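PDB 1VM7: ribokinase from Thermotoga maritima, which probably phosphorylates ribose at O-5, using ATP and a divalent cation, most likely magnesium, to make D-ribose 5-phosphate. Local coordinates for residues V19-D32 against A43-Q57. Residues are numbered along the deposited sequence; the frame is centred on the assembly and turned at random.
Sequences VVGSSNIDIVLKVD and AIEMNVFPGGKGANQ
Ser22 grips the first turn of helix 53-65 twice: its OG takes a nearly straight bond from Gly54 N (3.2 Å, 173°) and its carbonyl O accepts Ala55 N. With chi1 at 64°, OG sits between the backbone N and carbonyl carbon, facing the helix start, and bonds Glu149, a residue predicted to bind the substrate. This end is tight. A CB on Gly54 would run into Ser22 N, one on Gly52 into Asn24 N, and one on Gly51 into Asp26 OD2. An alanine in place of Ser22 would probably leave Gly54 N and the Glu149 carboxylate without this shared partner. Beyond the glycines, strands 24-30 and 45-51 pair antiparallel, with a classic beta bulge where Ile44 and Glu45 both face Lys30. On one face Leu29 CD2 lies beside Met46 CG (3.6 Å), and Phe107 and Phe121 of the second subunit pack there. The face bearing Asp26, Val28 and Lys30 is more open to solvent: Val28 CG2 meets the exposed Phe49 ring at its edge, and one water links Val28 O, Lys30 NZ and Asn47 ND2. Asp26 and the Ser22-held, glycine-rich helix start thus lie together, consistent with the predicted ribose site of a PfkB kinase.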
loop_
_atom_site.group_PDB
_atom_site.type_symbol
_atom_site.label_atom_id
_atom_site.label_comp_id
_atom_site.label_asym_id
_atom_site.label_seq_id
_atom_site.Cartn_x
_atom_site.Cartn_y
_atom_site.Cartn_z
ATOM N N VAL A 19 10.424 25.533 -0.572
ATOM C CA VAL A 19 10.205 24.432 -1.491
ATOM C C VAL A 19 8.705 24.382 -1.717
ATOM O O VAL A 19 7.937 24.492 -0.769
ATOM C CB VAL A 19 10.669 23.013 -0.968
ATOM C CG1 VAL A 19 10.474 21.977 -2.049
ATOM C CG2 VAL A 19 12.098 23.000 -0.553
ATOM N N VAL A 20 8.295 24.265 -2.976
ATOM C CA VAL A 20 6.896 24.083 -3.299
ATOM C C VAL A 20 6.802 22.774 -4.075
ATOM O O VAL A 20 7.297 22.653 -5.182
ATOM C CB VAL A 20 6.317 25.252 -4.104
ATOM C CG1 VAL A 20 4.847 24.981 -4.414
ATOM C CG2 VAL A 20 6.475 26.578 -3.335
ATOM N N GLY A 21 6.191 21.777 -3.472
ATOM C CA GLY A 21 6.236 20.461 -4.042
ATOM C C GLY A 21 5.615 19.345 -3.228
ATOM O O GLY A 21 4.736 19.536 -2.386
ATOM N N SER A 22 6.097 18.147 -3.512
ATOM C CA SER A 22 5.408 16.920 -3.206
ATOM C C SER A 22 5.861 16.248 -1.890
ATOM O O SER A 22 7.022 16.331 -1.488
ATOM C CB SER A 22 5.654 15.969 -4.366
ATOM O OG SER A 22 7.062 15.661 -4.437
ATOM N N SER A 23 4.899 15.620 -1.216
ATOM C CA SER A 23 5.134 14.752 -0.052
ATOM C C SER A 23 4.464 13.376 -0.338
ATOM O O SER A 23 3.293 13.349 -0.708
ATOM C CB SER A 23 4.470 15.295 1.210
ATOM O OG SER A 23 4.954 16.553 1.591
ATOM N N ASN A 24 5.185 12.269 -0.169
ATOM C CA ASN A 24 4.719 10.914 -0.480
ATOM C C ASN A 24 5.167 9.991 0.645
ATOM O O ASN A 24 6.240 10.197 1.247
ATOM C CB ASN A 24 5.390 10.506 -1.801
ATOM C CG ASN A 24 4.901 9.191 -2.351
ATOM O OD1 ASN A 24 3.773 9.088 -2.890
ATOM N ND2 ASN A 24 5.773 8.162 -2.274
ATOM N N ILE A 25 4.359 8.985 0.935
ATOM C CA ILE A 25 4.767 7.855 1.740
ATOM C C ILE A 25 5.148 6.778 0.764
ATOM O O ILE A 25 4.329 6.429 -0.082
ATOM C CB ILE A 25 3.573 7.303 2.537
ATOM C CG1 ILE A 25 2.940 8.422 3.359
ATOM C CG2 ILE A 25 4.000 6.163 3.439
ATOM C CD1 ILE A 25 3.882 9.082 4.337
ATOM N N ASP A 26 6.358 6.228 0.894
ATOM C CA ASP A 26 6.755 5.081 0.071
ATOM C C ASP A 26 6.528 3.806 0.857
ATOM O O ASP A 26 7.150 3.595 1.908
ATOM C CB ASP A 26 8.209 5.205 -0.355
ATOM C CG ASP A 26 8.410 6.296 -1.369
ATOM O OD1 ASP A 26 7.511 6.502 -2.177
ATOM O OD2 ASP A 26 9.474 6.920 -1.388
ATOM N N ILE A 27 5.642 2.964 0.333
ATOM C CA ILE A 27 5.255 1.718 0.983
ATOM C C ILE A 27 5.932 0.578 0.243
ATOM O O ILE A 27 5.559 0.255 -0.892
ATOM C CB ILE A 27 3.701 1.542 1.042
ATOM C CG1 ILE A 27 3.073 2.691 1.838
ATOM C CG2 ILE A 27 3.310 0.211 1.674
ATOM C CD1 ILE A 27 1.656 2.963 1.456
ATOM N N VAL A 28 6.957 -0.017 0.877
ATOM C CA VAL A 28 7.776 -0.987 0.190
ATOM C C VAL A 28 7.303 -2.353 0.624
ATOM O O VAL A 28 7.365 -2.705 1.807
ATOM C CB VAL A 28 9.280 -0.806 0.485
ATOM C CG1 VAL A 28 10.107 -1.866 -0.254
ATOM C CG2 VAL A 28 9.724 0.600 0.074
ATOM N N LEU A 29 6.806 -3.115 -0.340
ATOM C CA LEU A 29 6.358 -4.467 -0.066
ATOM C C LEU A 29 7.390 -5.433 -0.671
ATOM O O LEU A 29 7.520 -5.549 -1.871
ATOM C CB LEU A 29 4.972 -4.702 -0.642
ATOM C CG LEU A 29 3.962 -3.677 -0.135
ATOM C CD1 LEU A 29 2.827 -3.539 -1.094
ATOM C CD2 LEU A 29 3.525 -4.049 1.270
ATOM N N LYS A 30 8.112 -6.105 0.203
ATOM C CA LYS A 30 9.115 -7.082 -0.152
ATOM C C LYS A 30 8.424 -8.426 -0.398
ATOM O O LYS A 30 7.739 -8.941 0.488
ATOM C CB LYS A 30 10.050 -7.193 1.041
ATOM C CG LYS A 30 11.383 -7.749 0.788
ATOM C CD LYS A 30 12.384 -7.154 1.775
ATOM C CE LYS A 30 12.940 -5.800 1.276
ATOM N NZ LYS A 30 11.988 -4.663 1.337
ATOM N N VAL A 31 8.600 -8.966 -1.606
ATOM C CA VAL A 31 7.998 -10.243 -2.009
ATOM C C VAL A 31 9.037 -11.164 -2.618
ATOM O O VAL A 31 10.113 -10.740 -3.029
ATOM C CB VAL A 31 6.824 -10.070 -3.022
ATOM C CG1 VAL A 31 5.661 -9.388 -2.377
ATOM C CG2 VAL A 31 7.267 -9.304 -4.274
ATOM N N ASP A 32 8.710 -12.446 -2.681
ATOM C CA ASP A 32 9.602 -13.421 -3.304
ATOM C C ASP A 32 9.722 -13.157 -4.812
ATOM O O ASP A 32 10.806 -13.056 -5.378
ATOM C CB ASP A 32 9.076 -14.827 -3.064
ATOM C CG ASP A 32 9.872 -15.871 -3.785
ATOM O OD1 ASP A 32 10.995 -16.185 -3.337
ATOM O OD2 ASP A 32 9.373 -16.356 -4.826
ATOM N N ALA A 43 3.329 -10.599 1.644
ATOM C CA ALA A 43 4.536 -9.754 1.712
ATOM C C ALA A 43 5.485 -10.328 2.753
ATOM O O ALA A 43 5.082 -10.682 3.869
ATOM C CB ALA A 43 4.202 -8.295 2.068
ATOM N N ILE A 44 6.748 -10.461 2.386
ATOM C CA ILE A 44 7.770 -10.835 3.332
ATOM C C ILE A 44 7.943 -9.731 4.390
ATOM O O ILE A 44 8.144 -9.992 5.584
ATOM C CB ILE A 44 9.091 -11.050 2.595
ATOM C CG1 ILE A 44 8.960 -12.254 1.649
ATOM C CG2 ILE A 44 10.240 -11.267 3.605
ATOM C CD1 ILE A 44 10.195 -12.516 0.792
ATOM N N GLU A 45 7.918 -8.486 3.932
ATOM C CA GLU A 45 7.997 -7.349 4.824
ATOM C C GLU A 45 7.237 -6.207 4.215
ATOM O O GLU A 45 7.105 -6.145 2.987
ATOM C CB GLU A 45 9.435 -6.894 5.025
ATOM C CG GLU A 45 10.274 -7.828 5.826
ATOM C CD GLU A 45 11.596 -7.226 6.197
ATOM O OE1 GLU A 45 11.883 -6.072 5.780
ATOM O OE2 GLU A 45 12.338 -7.906 6.943
ATOM N N MET A 46 6.759 -5.323 5.093
ATOM C CA MET A 46 6.264 -4.015 4.716
ATOM C C MET A 46 6.998 -2.970 5.522
ATOM O O MET A 46 7.056 -3.046 6.748
ATOM C CB MET A 46 4.781 -3.864 4.985
ATOM C CG MET A 46 4.230 -2.554 4.455
ATOM S SD MET A 46 2.497 -2.318 4.880
ATOM C CE MET A 46 2.634 -1.819 6.559
ATOM N N ASN A 47 7.579 -2.020 4.811
ATOM C CA ASN A 47 8.299 -0.909 5.390
ATOM C C ASN A 47 7.893 0.391 4.727
ATOM O O ASN A 47 7.804 0.470 3.533
ATOM C CB ASN A 47 9.799 -1.145 5.203
ATOM C CG ASN A 47 10.269 -2.391 5.913
ATOM O OD1 ASN A 47 10.530 -2.356 7.110
ATOM N ND2 ASN A 47 10.384 -3.486 5.196
ATOM N N VAL A 48 7.671 1.414 5.526
ATOM C CA VAL A 48 7.153 2.680 5.081
ATOM C C VAL A 48 8.201 3.764 5.354
ATOM O O VAL A 48 8.836 3.780 6.407
ATOM C CB VAL A 48 5.854 2.948 5.834
ATOM C CG1 VAL A 48 5.180 4.176 5.347
ATOM C CG2 VAL A 48 4.884 1.729 5.661
ATOM N N PHE A 49 8.409 4.623 4.365
ATOM C CA PHE A 49 9.427 5.627 4.401
ATOM C C PHE A 49 8.806 6.913 3.879
ATOM O O PHE A 49 7.994 6.882 2.946
ATOM C CB PHE A 49 10.584 5.235 3.488
ATOM C CG PHE A 49 11.127 3.876 3.762
ATOM C CD1 PHE A 49 12.105 3.686 4.726
ATOM C CD2 PHE A 49 10.644 2.783 3.067
ATOM C CE1 PHE A 49 12.624 2.425 4.965
ATOM C CE2 PHE A 49 11.164 1.538 3.296
ATOM C CZ PHE A 49 12.140 1.351 4.247
ATOM N N PRO A 50 9.191 8.048 4.470
ATOM C CA PRO A 50 8.831 9.306 3.851
ATOM C C PRO A 50 9.572 9.510 2.495
ATOM O O PRO A 50 10.684 9.051 2.308
ATOM C CB PRO A 50 9.209 10.347 4.893
ATOM C CG PRO A 50 10.119 9.633 5.891
ATOM C CD PRO A 50 10.067 8.195 5.656
ATOM N N GLY A 51 8.911 10.192 1.575
ATOM C CA GLY A 51 9.400 10.359 0.220
ATOM C C GLY A 51 8.713 11.510 -0.459
ATOM O O GLY A 51 8.198 12.429 0.207
ATOM N N GLY A 52 8.745 11.500 -1.782
ATOM C CA GLY A 52 8.320 12.647 -2.557
ATOM C C GLY A 52 9.554 13.488 -2.823
ATOM O O GLY A 52 10.388 13.664 -1.958
ATOM N N LYS A 53 9.703 14.076 -3.987
ATOM C CA LYS A 53 10.923 14.896 -4.242
ATOM C C LYS A 53 10.950 16.197 -3.491
ATOM O O LYS A 53 12.005 16.634 -3.033
ATOM C CB LYS A 53 11.139 15.169 -5.721
ATOM C CG LYS A 53 11.406 13.900 -6.501
ATOM C CD LYS A 53 11.302 14.118 -7.990
ATOM C CE LYS A 53 11.539 12.770 -8.727
ATOM N NZ LYS A 53 12.917 12.209 -8.528
ATOM N N GLY A 54 9.791 16.815 -3.359
ATOM C CA GLY A 54 9.693 18.069 -2.626
ATOM C C GLY A 54 10.207 17.919 -1.224
ATOM O O GLY A 54 11.072 18.690 -0.781
ATOM N N ALA A 55 9.665 16.928 -0.519
ATOM C CA ALA A 55 10.011 16.701 0.878
ATOM C C ALA A 55 11.454 16.340 1.061
ATOM O O ALA A 55 12.100 16.741 2.028
ATOM C CB ALA A 55 9.142 15.600 1.459
ATOM N N ASN A 56 11.961 15.523 0.148
ATOM C CA ASN A 56 13.340 15.128 0.222
ATOM C C ASN A 56 14.232 16.349 0.136
ATOM O O ASN A 56 15.232 16.454 0.859
ATOM C CB ASN A 56 13.719 14.119 -0.868
ATOM C CG ASN A 56 13.043 12.808 -0.708
ATOM O OD1 ASN A 56 12.425 12.518 0.336
ATOM N ND2 ASN A 56 13.132 11.983 -1.754
ATOM N N GLN A 57 13.852 17.293 -0.706
ATOM C CA GLN A 57 14.617 18.526 -0.837
ATOM C C GLN A 57 14.445 19.460 0.349
ATOM O O GLN A 57 15.404 20.060 0.817
ATOM C CB GLN A 57 14.271 19.190 -2.164
ATOM C CG GLN A 57 14.775 18.365 -3.315
ATOM C CD GLN A 57 14.368 18.869 -4.658
ATOM O OE1 GLN A 57 13.939 20.007 -4.803
ATOM N NE2 GLN A 57 14.495 18.022 -5.661
HETATM O O HOH W 1 12.118 9.069 -1.975
HETATM O O HOH W 2 9.732 9.550 -3.070
HETATM O O HOH W 3 9.745 -3.797 2.707
#